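Local coordinates for siderophore periplasmic binding protein (Thermobifida fusca, PDB 5DH0) that probably binds the ferric siderophore fuscachelin outside the cell membrane and hands it to a membrane transporter for iron uptake, at residues 114-117 and 118-122; 163-166 and 167-171; 173-176 and 177-181; 259-262 and 263-267. One frame throughout, in Å; residues are numbered along the deposited sequence.

Contact 1: 114-117 and 118-122; sequences ESHD and EYVGI
E118 lies beside S115 at the first turn of helix 116-126. E118 CB rests 3.5 Å from S115 O. CG is anti to the backbone N (chi1 -179°) and the chain runs out straight. This brings E118 OE1 alongside the serine side chain, 4.1 Å from S115 CB, which is proximity and not a polar bond.

Y119 makes the first good backbone bond of the turn. Y119 N donates to S115 O at 3.1 Å. It also has a weak bond to H116 O. The tyrosine ring presents its edge to the same S115 carbonyl, with Y119 CD1 3.4 Å from S115 O. One ring face is taken by I122 CD1, which sits over the centre. Outside the turn, the ring meets F134 edge-to-face.

V120 follows, and V120 N makes a hydrogen bond to D117 O at 3.2 Å. A weak second bond goes to H116 O. V120 CG2 also packs near H116 O, and lies 3.7 Å from H116 NE2. The valine and the imidazole cross obliquely. D117 OD1 lies at the edge of that imidazole, in its plane. H116 ND1 is hydrogen-bonded to D136.

F134 and D136 both belong to strand 132-137, which completes the beta-alpha-beta unit 106-112, 116-126 and 132-137. The three-residue V120-D117 bond and the weak second bonds suggest a 3-10-like, irregular first turn. H116 on D136 and Y119 on F134 join this helix start to the strand by one polar and one aromatic contact.

Contact 2: 163-166 and 167-171; sequences AEQQ and RFEER
E164 and R167 sit one turn apart on helix 158-178, with their side chains next to each other and pointing the same way. The helix lies between the parts of the chain that form the two beta-sheets. This fits the long connecting helix of siderophore-binding proteins of this family.

The backbone bonds are those of a regular alpha-helix. R167 N donates to A163 O and F168 N to E164 O. E170 N donates to Q166 O at 2.9 Å. The E169 N to Q165 O bond is longer, 3.2 Å.

The charged pair is loose. E164 OE1 and R167 NH1 form a long salt bridge, with OE1 near the plane of the guanidinium, at its edge. The carboxylate and guanidinium planes are 77° apart, so the two groups are far from coplanar, and no two-pronged pairing forms. The glutamate bends at chi2 (-67°), which carries its end back toward the arginine. Its OE1 has a firmer partner in N296 of helix 292-307. Q165 NE2 makes a weak hydrogen bond to Y292 OH.

The remaining contacts are packing. F168 is buried and its ring leads away from the turn, onto R145 of helix 142-154 and onto N296 and L299 of helix 292-307. Q165 reaches N146 and L149. E170 folds back along its own turn, with E170 CG 3.7 Å from Q166 O. Q165 and E169 run side by side in the same direction, and their amide and carboxylate planes are 25° apart. Their side chains come closest where E169 OE2 lies 3.9 Å from Q165 CG.

Contact 3: 173-176 and 177-181; sequences EEIS and TAYAD
E173 O is gripped by two donors of one residue. T177 N reaches it at 3.2 Å and T177 OG1 also at 3.2 Å, from opposite faces of the carbonyl plane. The threonine can do this because OG1 is anti to its own carbonyl carbon (chi1 -55°), which swings the hydroxyl back along the helix. T177 N adds a weak bond to E174 O.

The next two residues continue the helical ladder. A178 N donates to E174 O at 3.0 Å, nearly straight at 167°. Y179 N donates to I175 O, also at 3.0 Å. The tyrosine ring then turns an edge to that same oxygen. I175 O lies near the ring plane, 3.4 Å from Y179 CD2. Y179 CD2 also meets I175 CG2 at 4.1 Å, the two side chains crossing at a slant. I175 and Y179 both pack on L306 of helix 292-307.

At Y179 the backbone leaves helical angles. A180 N lies near S176 O at a poor angle and bonds weakly to T177 O instead. A180 CB is 3.4 Å from S176 O. The arrangement is that of a helix end followed at once by a new helix: Y179 closes helix 158-178 and occupies the N-cap position of helix 180-185.

Contact 4: 259-262 and 263-267; sequences PFTE and ALLEQ
E262 O lies over one face of the E266 carboxylate, 3.6 Å from E266 CD. The glutamate folds back along the helix to give this contact, its CG anti to its own carbonyl carbon (chi1 -59°). E266 CG comes to 3.3 Å from E262 O, and E266 OE2 lies 3.9 Å from the same oxygen. E266 N bonds only weakly to E262 O, at 3.1 Å. The F260 side chain touches D195.

The earlier backbone bonds are sounder. A263 N donates to P259 O, and L264 N to F260 O. L265 N meets T261 O at 3.0 Å. L265 CG and L264 CB each lie 3.3 Å from T261 O as well, so apolar groups crowd this oxygen.

T261 and L265 both face Y249 of strand 246-250, and T261 OG1 accepts from G193 N. One side of helix 259-265 is thus fixed against the second sheet. A neighbouring face carries E262 and E266. E262 OE1 and E266 OE2 are 5.4 Å apart, not in contact. Their like charges probably disfavour a closer approach, while the weak E266 bond fits a helix that is ending.

Overall arrangement
The contacts follow one another along the chain, each a local contact along or at the end of a helix. Contact 1 starts helix 116-126, which packs on the five-stranded parallel sheet. Contacts 2 and 3 share helix 158-178, their centres 15 Å apart, and contact 3 marks its end. Contact 4 lies on helix 259-265, beside the mixed sheet. The centres of contacts 1 and 4 are 38 Å apart, and those of contacts 1 and 3 are 42 Å apart, on opposite sides of the chain's centre. One contact thus belongs to each sheet-bearing part and two to the connecting helix. This fits a two-lobed binding protein joined by a long helix.

Contact 1: 114-117 and 118-122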
loop_
_atom_site.group_PDB
_atom_site.type_symbol
_atom_site.label_atom_id
_atom_site.label_comp_id
_atom_site.label_asym_id
_atom_site.label_seq_id
_atom_site.Cartn_x
_atom_site.Cartn_y
_atom_site.Cartn_z
ATOM N N GLU A 114 -30.665 3.084 8.846
ATOM C CA GLU A 114 -30.598 3.319 10.289
ATOM C C GLU A 114 -31.792 4.135 10.791
ATOM O O GLU A 114 -32.155 4.055 11.964
ATOM C CB GLU A 114 -29.286 4.024 10.667
ATOM C CG GLU A 114 -29.161 5.449 10.149
ATOM C CD GLU A 114 -28.042 5.605 9.125
ATOM O OE1 GLU A 114 -27.879 4.690 8.274
ATOM O OE2 GLU A 114 -27.342 6.648 9.164
ATOM N N SER A 115 -32.408 4.913 9.903
ATOM C CA SER A 115 -33.480 5.818 10.304
ATOM C C SER A 115 -34.867 5.234 10.045
ATOM O O SER A 115 -35.858 5.958 10.039
ATOM C CB SER A 115 -33.348 7.150 9.567
ATOM O OG SER A 115 -32.157 7.815 9.935
ATOM N N HIS A 116 -34.931 3.926 9.830
ATOM C CA HIS A 116 -36.175 3.280 9.427
ATOM C C HIS A 116 -37.346 3.503 10.384
ATOM O O HIS A 116 -38.478 3.724 9.941
ATOM C CB HIS A 116 -35.960 1.782 9.262
ATOM C CG HIS A 116 -37.217 1.033 8.966
ATOM N ND1 HIS A 116 -37.696 0.864 7.684
ATOM C CD2 HIS A 116 -38.109 0.427 9.784
ATOM C CE1 HIS A 116 -38.819 0.168 7.725
ATOM N NE2 HIS A 116 -39.093 -0.109 8.987
ATOM N N ASP A 117 -37.075 3.422 11.686
ATOM C CA ASP A 117 -38.116 3.564 12.701
ATOM C C ASP A 117 -38.722 4.959 12.641
ATOM O O ASP A 117 -39.941 5.114 12.593
ATOM C CB ASP A 117 -37.564 3.293 14.103
ATOM C CG ASP A 117 -37.211 1.832 14.328
ATOM O OD1 ASP A 117 -37.646 0.969 13.535
ATOM O OD2 ASP A 117 -36.497 1.541 15.312
ATOM N N GLU A 118 -37.856 5.966 12.631
ATOM C CA GLU A 118 -38.278 7.350 12.506
ATOM C C GLU A 118 -39.159 7.610 11.287
ATOM O O GLU A 118 -40.130 8.367 11.361
ATOM C CB GLU A 118 -37.058 8.251 12.437
ATOM C CG GLU A 118 -37.395 9.711 12.319
ATOM C CD GLU A 118 -36.160 10.557 12.141
ATOM O OE1 GLU A 118 -35.067 9.962 12.028
ATOM O OE2 GLU A 118 -36.281 11.804 12.120
ATOM N N TYR A 119 -38.827 6.980 10.167
ATOM C CA TYR A 119 -39.516 7.261 8.909
ATOM C C TYR A 119 -40.779 6.438 8.715
ATOM O O TYR A 119 -41.489 6.610 7.733
ATOM C CB TYR A 119 -38.570 7.054 7.724
ATOM C CG TYR A 119 -37.797 8.309 7.397
ATOM C CD1 TYR A 119 -36.715 8.705 8.175
ATOM C CD2 TYR A 119 -38.170 9.117 6.330
ATOM C CE1 TYR A 119 -36.011 9.870 7.892
ATOM C CE2 TYR A 119 -37.472 10.283 6.036
ATOM C CZ TYR A 119 -36.393 10.655 6.821
ATOM O OH TYR A 119 -35.699 11.809 6.524
ATOM N N VAL A 120 -41.063 5.545 9.648
ATOM C CA VAL A 120 -42.360 4.890 9.653
ATOM C C VAL A 120 -43.395 5.932 10.080
ATOM O O VAL A 120 -44.476 6.038 9.500
ATOM C CB VAL A 120 -42.381 3.676 10.597
ATOM C CG1 VAL A 120 -43.808 3.230 10.870
ATOM C CG2 VAL A 120 -41.544 2.533 10.023
ATOM N N GLY A 121 -43.040 6.720 11.088
ATOM C CA GLY A 121 -43.910 7.774 11.565
ATOM C C GLY A 121 -44.099 8.847 10.519
ATOM O O GLY A 121 -45.226 9.234 10.213
ATOM N N ILE A 122 -42.983 9.327 9.973
ATOM C CA ILE A 122 -42.997 10.306 8.894
ATOM C C ILE A 122 -43.803 9.830 7.687
ATOM O O ILE A 122 -44.625 10.570 7.156
ATOM C CB ILE A 122 -41.573 10.642 8.458
ATOM C CG1 ILE A 122 -40.877 11.437 9.562
ATOM C CG2 ILE A 122 -41.574 11.424 7.164
ATOM C CD1 ILE A 122 -39.423 11.733 9.294
#

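Contact 2: 163-166 and 167-171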
loop_
_atom_site.group_PDB
_atom_site.type_symbol
_atom_site.label_atom_id
_atom_site.label_comp_id
_atom_site.label_asym_id
_atom_site.label_seq_id
_atom_site.Cartn_x
_atom_site.Cartn_y
_atom_site.Cartn_z
ATOM N N ALA A 163 -30.987 -0.053 -18.027
ATOM C CA ALA A 163 -29.959 -0.018 -19.057
ATOM C C ALA A 163 -28.661 0.594 -18.506
ATOM O O ALA A 163 -27.554 0.146 -18.851
ATOM C CB ALA A 163 -30.447 0.746 -20.279
ATOM N N GLU A 164 -28.780 1.594 -17.630
ATOM C CA GLU A 164 -27.574 2.149 -17.009
ATOM C C GLU A 164 -26.887 1.110 -16.121
ATOM O O GLU A 164 -25.657 0.988 -16.138
ATOM C CB GLU A 164 -27.887 3.409 -16.199
ATOM C CG GLU A 164 -28.186 4.652 -17.043
ATOM C CD GLU A 164 -26.976 5.162 -17.838
ATOM O OE1 GLU A 164 -25.825 4.816 -17.501
ATOM O OE2 GLU A 164 -27.177 5.934 -18.803
ATOM N N GLN A 165 -27.674 0.353 -15.356
ATOM C CA GLN A 165 -27.095 -0.652 -14.458
ATOM C C GLN A 165 -26.325 -1.720 -15.240
ATOM O O GLN A 165 -25.215 -2.122 -14.860
ATOM C CB GLN A 165 -28.171 -1.309 -13.613
ATOM C CG GLN A 165 -27.657 -2.458 -12.774
ATOM C CD GLN A 165 -28.754 -3.147 -11.997
ATOM O OE1 GLN A 165 -29.765 -3.557 -12.556
ATOM N NE2 GLN A 165 -28.566 -3.259 -10.692
ATOM N N GLN A 166 -26.905 -2.159 -16.356
ATOM C CA GLN A 166 -26.209 -3.091 -17.239
ATOM C C GLN A 166 -24.948 -2.482 -17.846
ATOM O O GLN A 166 -23.890 -3.129 -17.917
ATOM C CB GLN A 166 -27.129 -3.554 -18.355
ATOM C CG GLN A 166 -28.308 -4.343 -17.865
ATOM C CD GLN A 166 -29.160 -4.832 -19.011
ATOM O OE1 GLN A 166 -28.659 -5.507 -19.924
ATOM N NE2 GLN A 166 -30.454 -4.485 -18.988
ATOM N N ARG A 167 -25.051 -1.238 -18.290
ATOM C CA ARG A 167 -23.909 -0.628 -18.948
ATOM C C ARG A 167 -22.726 -0.466 -17.994
ATOM O O ARG A 167 -21.566 -0.598 -18.407
ATOM C CB ARG A 167 -24.303 0.708 -19.545
ATOM C CG ARG A 167 -23.180 1.371 -20.282
ATOM C CD ARG A 167 -23.495 2.833 -20.579
ATOM N NE ARG A 167 -22.252 3.542 -20.879
ATOM C CZ ARG A 167 -21.955 4.765 -20.446
ATOM N NH1 ARG A 167 -22.825 5.448 -19.699
ATOM N NH2 ARG A 167 -20.785 5.308 -20.771
ATOM N N PHE A 168 -23.022 -0.195 -16.720
ATOM C CA PHE A 168 -21.993 -0.051 -15.678
ATOM C C PHE A 168 -21.269 -1.375 -15.440
ATOM O O PHE A 168 -20.031 -1.416 -15.399
ATOM C CB PHE A 168 -22.616 0.462 -14.364
ATOM C CG PHE A 168 -21.655 0.500 -13.194
ATOM C CD1 PHE A 168 -20.798 1.574 -13.013
ATOM C CD2 PHE A 168 -21.629 -0.518 -12.254
ATOM C CE1 PHE A 168 -19.924 1.616 -11.926
ATOM C CE2 PHE A 168 -20.745 -0.466 -11.165
ATOM C CZ PHE A 168 -19.904 0.594 -11.009
ATOM N N GLU A 169 -22.041 -2.451 -15.278
ATOM C CA GLU A 169 -21.463 -3.787 -15.142
ATOM C C GLU A 169 -20.624 -4.173 -16.368
ATOM O O GLU A 169 -19.539 -4.732 -16.229
ATOM C CB GLU A 169 -22.562 -4.814 -14.902
ATOM C CG GLU A 169 -23.105 -4.775 -13.485
ATOM C CD GLU A 169 -24.484 -5.375 -13.364
ATOM O OE1 GLU A 169 -24.970 -5.954 -14.361
ATOM O OE2 GLU A 169 -25.073 -5.305 -12.263
ATOM N N GLU A 170 -21.114 -3.850 -17.559
ATOM C CA GLU A 170 -20.344 -4.064 -18.775
ATOM C C GLU A 170 -19.032 -3.295 -18.773
ATOM O O GLU A 170 -17.980 -3.855 -19.070
ATOM C CB GLU A 170 -21.158 -3.660 -20.004
ATOM C CG GLU A 170 -21.980 -4.791 -20.629
ATOM C CD GLU A 170 -23.222 -4.279 -21.367
ATOM O OE1 GLU A 170 -23.178 -3.156 -21.960
ATOM O OE2 GLU A 170 -24.251 -5.002 -21.332
ATOM N N ARG A 171 -19.091 -2.011 -18.440
ATOM C CA ARG A 171 -17.912 -1.159 -18.551
ATOM C C ARG A 171 -16.859 -1.494 -17.501
ATOM O O ARG A 171 -15.662 -1.319 -17.751
ATOM C CB ARG A 171 -18.305 0.327 -18.468
ATOM C CG ARG A 171 -18.918 0.899 -19.754
ATOM C CD ARG A 171 -18.291 2.245 -20.089
ATOM N NE ARG A 171 -16.944 2.061 -20.608
ATOM C CZ ARG A 171 -15.959 2.938 -20.483
ATOM N NH1 ARG A 171 -14.766 2.658 -20.997
ATOM N NH2 ARG A 171 -16.157 4.084 -19.839
#

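Contact 3: 173-176 and 177-181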
loop_
_atom_site.group_PDB
_atom_site.type_symbol
_atom_site.label_atom_id
_atom_site.label_comp_id
_atom_site.label_asym_id
_atom_site.label_seq_id
_atom_site.Cartn_x
_atom_site.Cartn_y
_atom_site.Cartn_z
ATOM N N GLU A 173 -16.206 -4.622 -16.399
ATOM C CA GLU A 173 -15.534 -5.761 -17.040
ATOM C C GLU A 173 -14.590 -5.305 -18.163
ATOM O O GLU A 173 -13.427 -5.724 -18.214
ATOM C CB GLU A 173 -16.575 -6.740 -17.587
ATOM C CG GLU A 173 -17.518 -7.264 -16.501
ATOM C CD GLU A 173 -18.772 -7.920 -17.061
ATOM O OE1 GLU A 173 -18.799 -8.227 -18.284
ATOM O OE2 GLU A 173 -19.742 -8.094 -16.280
ATOM N N GLU A 174 -15.071 -4.428 -19.045
ATOM C CA GLU A 174 -14.243 -3.942 -20.147
ATOM C C GLU A 174 -12.962 -3.273 -19.669
ATOM O O GLU A 174 -11.862 -3.671 -20.075
ATOM C CB GLU A 174 -15.002 -2.949 -21.028
ATOM C CG GLU A 174 -14.097 -2.339 -22.113
ATOM C CD GLU A 174 -14.548 -0.972 -22.610
ATOM O OE1 GLU A 174 -15.716 -0.846 -23.025
ATOM O OE2 GLU A 174 -13.723 -0.030 -22.631
ATOM N N ILE A 175 -13.115 -2.253 -18.817
ATOM C CA ILE A 175 -11.989 -1.475 -18.308
ATOM C C ILE A 175 -11.026 -2.352 -17.508
ATOM O O ILE A 175 -9.795 -2.245 -17.642
ATOM C CB ILE A 175 -12.493 -0.289 -17.440
ATOM C CG1 ILE A 175 -13.232 0.716 -18.329
ATOM C CG2 ILE A 175 -11.335 0.382 -16.684
ATOM C CD1 ILE A 175 -13.941 1.816 -17.580
ATOM N N SER A 176 -11.598 -3.235 -16.699
ATOM C CA SER A 176 -10.826 -4.159 -15.875
ATOM C C SER A 176 -9.831 -5.001 -16.701
ATOM O O SER A 176 -8.679 -5.200 -16.296
ATOM C CB SER A 176 -11.787 -5.077 -15.106
ATOM O OG SER A 176 -11.090 -5.919 -14.228
ATOM N N THR A 177 -10.285 -5.490 -17.858
ATOM C CA THR A 177 -9.436 -6.281 -18.746
ATOM C C THR A 177 -8.469 -5.430 -19.575
ATOM O O THR A 177 -7.289 -5.752 -19.685
ATOM C CB THR A 177 -10.281 -7.119 -19.700
ATOM O OG1 THR A 177 -11.195 -7.931 -18.946
ATOM C CG2 THR A 177 -9.391 -8.003 -20.531
ATOM N N ALA A 178 -8.968 -4.342 -20.148
ATOM C CA ALA A 178 -8.164 -3.495 -21.017
ATOM C C ALA A 178 -6.980 -2.826 -20.307
ATOM O O ALA A 178 -5.937 -2.578 -20.924
ATOM C CB ALA A 178 -9.040 -2.440 -21.647
ATOM N N TYR A 179 -7.126 -2.513 -19.022
ATOM C CA TYR A 179 -6.032 -1.839 -18.323
ATOM C C TYR A 179 -5.565 -2.653 -17.144
ATOM O O TYR A 179 -5.086 -2.101 -16.167
ATOM C CB TYR A 179 -6.451 -0.430 -17.871
ATOM C CG TYR A 179 -6.973 0.401 -19.018
ATOM C CD1 TYR A 179 -6.120 1.206 -19.764
ATOM C CD2 TYR A 179 -8.314 0.332 -19.393
ATOM C CE1 TYR A 179 -6.601 1.948 -20.835
ATOM C CE2 TYR A 179 -8.804 1.067 -20.458
ATOM C CZ TYR A 179 -7.946 1.871 -21.177
ATOM O OH TYR A 179 -8.445 2.599 -22.236
ATOM N N ALA A 180 -5.690 -3.973 -17.252
ATOM C CA ALA A 180 -5.339 -4.876 -16.160
ATOM C C ALA A 180 -3.944 -4.599 -15.613
ATOM O O ALA A 180 -3.712 -4.691 -14.398
ATOM C CB ALA A 180 -5.450 -6.320 -16.615
ATOM N N ASP A 181 -3.017 -4.252 -16.502
ATOM C CA ASP A 181 -1.647 -3.980 -16.085
ATOM C C ASP A 181 -1.555 -2.678 -15.287
ATOM O O ASP A 181 -0.855 -2.610 -14.275
ATOM C CB ASP A 181 -0.704 -3.922 -17.294
ATOM C CG ASP A 181 -0.469 -5.290 -17.937
ATOM O OD1 ASP A 181 -0.991 -6.307 -17.429
ATOM O OD2 ASP A 181 0.266 -5.345 -18.947
#

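Contact 4: 259-262 and 263-267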
loop_
_atom_site.group_PDB
_atom_site.type_symbol
_atom_site.label_atom_id
_atom_site.label_comp_id
_atom_site.label_asym_id
_atom_site.label_seq_id
_atom_site.Cartn_x
_atom_site.Cartn_y
_atom_site.Cartn_z
ATOM N N PRO A 259 -13.998 25.295 -2.203
ATOM C CA PRO A 259 -12.952 26.082 -1.540
ATOM C C PRO A 259 -12.046 25.281 -0.601
ATOM O O PRO A 259 -10.835 25.539 -0.574
ATOM C CB PRO A 259 -13.762 27.117 -0.765
ATOM C CG PRO A 259 -14.939 27.350 -1.645
ATOM C CD PRO A 259 -15.293 26.000 -2.186
ATOM N N PHE A 260 -12.608 24.329 0.146
ATOM C CA PHE A 260 -11.803 23.531 1.072
ATOM C C PHE A 260 -10.864 22.586 0.316
ATOM O O PHE A 260 -9.785 22.235 0.807
ATOM C CB PHE A 260 -12.692 22.721 2.027
ATOM C CG PHE A 260 -13.650 23.552 2.807
ATOM C CD1 PHE A 260 -13.203 24.346 3.864
ATOM C CD2 PHE A 260 -15.000 23.544 2.500
ATOM C CE1 PHE A 260 -14.095 25.123 4.591
ATOM C CE2 PHE A 260 -15.900 24.323 3.220
ATOM C CZ PHE A 260 -15.451 25.112 4.269
ATOM N N THR A 261 -11.270 22.181 -0.880
ATOM C CA THR A 261 -10.424 21.285 -1.653
ATOM C C THR A 261 -9.319 22.091 -2.310
ATOM O O THR A 261 -8.159 21.650 -2.340
ATOM C CB THR A 261 -11.217 20.491 -2.725
ATOM O OG1 THR A 261 -12.172 19.643 -2.081
ATOM C CG2 THR A 261 -10.271 19.655 -3.566
ATOM N N GLU A 262 -9.679 23.266 -2.824
ATOM C CA GLU A 262 -8.680 24.229 -3.286
ATOM C C GLU A 262 -7.616 24.496 -2.224
ATOM O O GLU A 262 -6.424 24.514 -2.531
ATOM C CB GLU A 262 -9.346 25.539 -3.721
ATOM C CG GLU A 262 -9.814 25.474 -5.168
ATOM C CD GLU A 262 -10.563 26.706 -5.665
ATOM O OE1 GLU A 262 -11.054 27.518 -4.840
ATOM O OE2 GLU A 262 -10.655 26.852 -6.912
ATOM N N ALA A 263 -8.026 24.659 -0.967
ATOM C CA ALA A 263 -7.049 24.954 0.091
ATOM C C ALA A 263 -6.109 23.764 0.325
ATOM O O ALA A 263 -4.953 23.939 0.710
ATOM C CB ALA A 263 -7.755 25.351 1.411
ATOM N N LEU A 264 -6.612 22.552 0.103
ATOM C CA LEU A 264 -5.756 21.369 0.166
ATOM C C LEU A 264 -4.723 21.411 -0.954
ATOM O O LEU A 264 -3.542 21.186 -0.722
ATOM C CB LEU A 264 -6.586 20.075 0.069
ATOM C CG LEU A 264 -5.760 18.788 -0.036
ATOM C CD1 LEU A 264 -4.827 18.606 1.160
ATOM C CD2 LEU A 264 -6.681 17.604 -0.164
ATOM N N LEU A 265 -5.172 21.714 -2.168
ATOM C CA LEU A 265 -4.292 21.673 -3.332
ATOM C C LEU A 265 -3.205 22.749 -3.289
ATOM O O LEU A 265 -2.193 22.632 -3.965
ATOM C CB LEU A 265 -5.116 21.790 -4.619
ATOM C CG LEU A 265 -6.144 20.668 -4.803
ATOM C CD1 LEU A 265 -6.981 20.824 -6.075
ATOM C CD2 LEU A 265 -5.429 19.342 -4.784
ATOM N N GLU A 266 -3.390 23.770 -2.461
ATOM C CA GLU A 266 -2.406 24.851 -2.381
ATOM C C GLU A 266 -1.453 24.722 -1.208
ATOM O O GLU A 266 -0.581 25.559 -1.026
ATOM C CB GLU A 266 -3.108 26.200 -2.315
ATOM C CG GLU A 266 -3.994 26.451 -3.516
ATOM C CD GLU A 266 -4.866 27.669 -3.346
ATOM O OE1 GLU A 266 -4.776 28.308 -2.271
ATOM O OE2 GLU A 266 -5.658 27.964 -4.270
ATOM N N GLN A 267 -1.613 23.673 -0.414
ATOM C CA GLN A 267 -0.710 23.423 0.699
ATOM C C GLN A 267 0.719 23.089 0.230
ATOM O O GLN A 267 0.914 22.458 -0.817
ATOM C CB GLN A 267 -1.264 22.292 1.560
ATOM C CG GLN A 267 -1.141 22.535 3.039
ATOM C CD GLN A 267 -2.057 23.621 3.510
ATOM O OE1 GLN A 267 -2.974 24.027 2.800
ATOM N NE2 GLN A 267 -1.839 24.082 4.723
#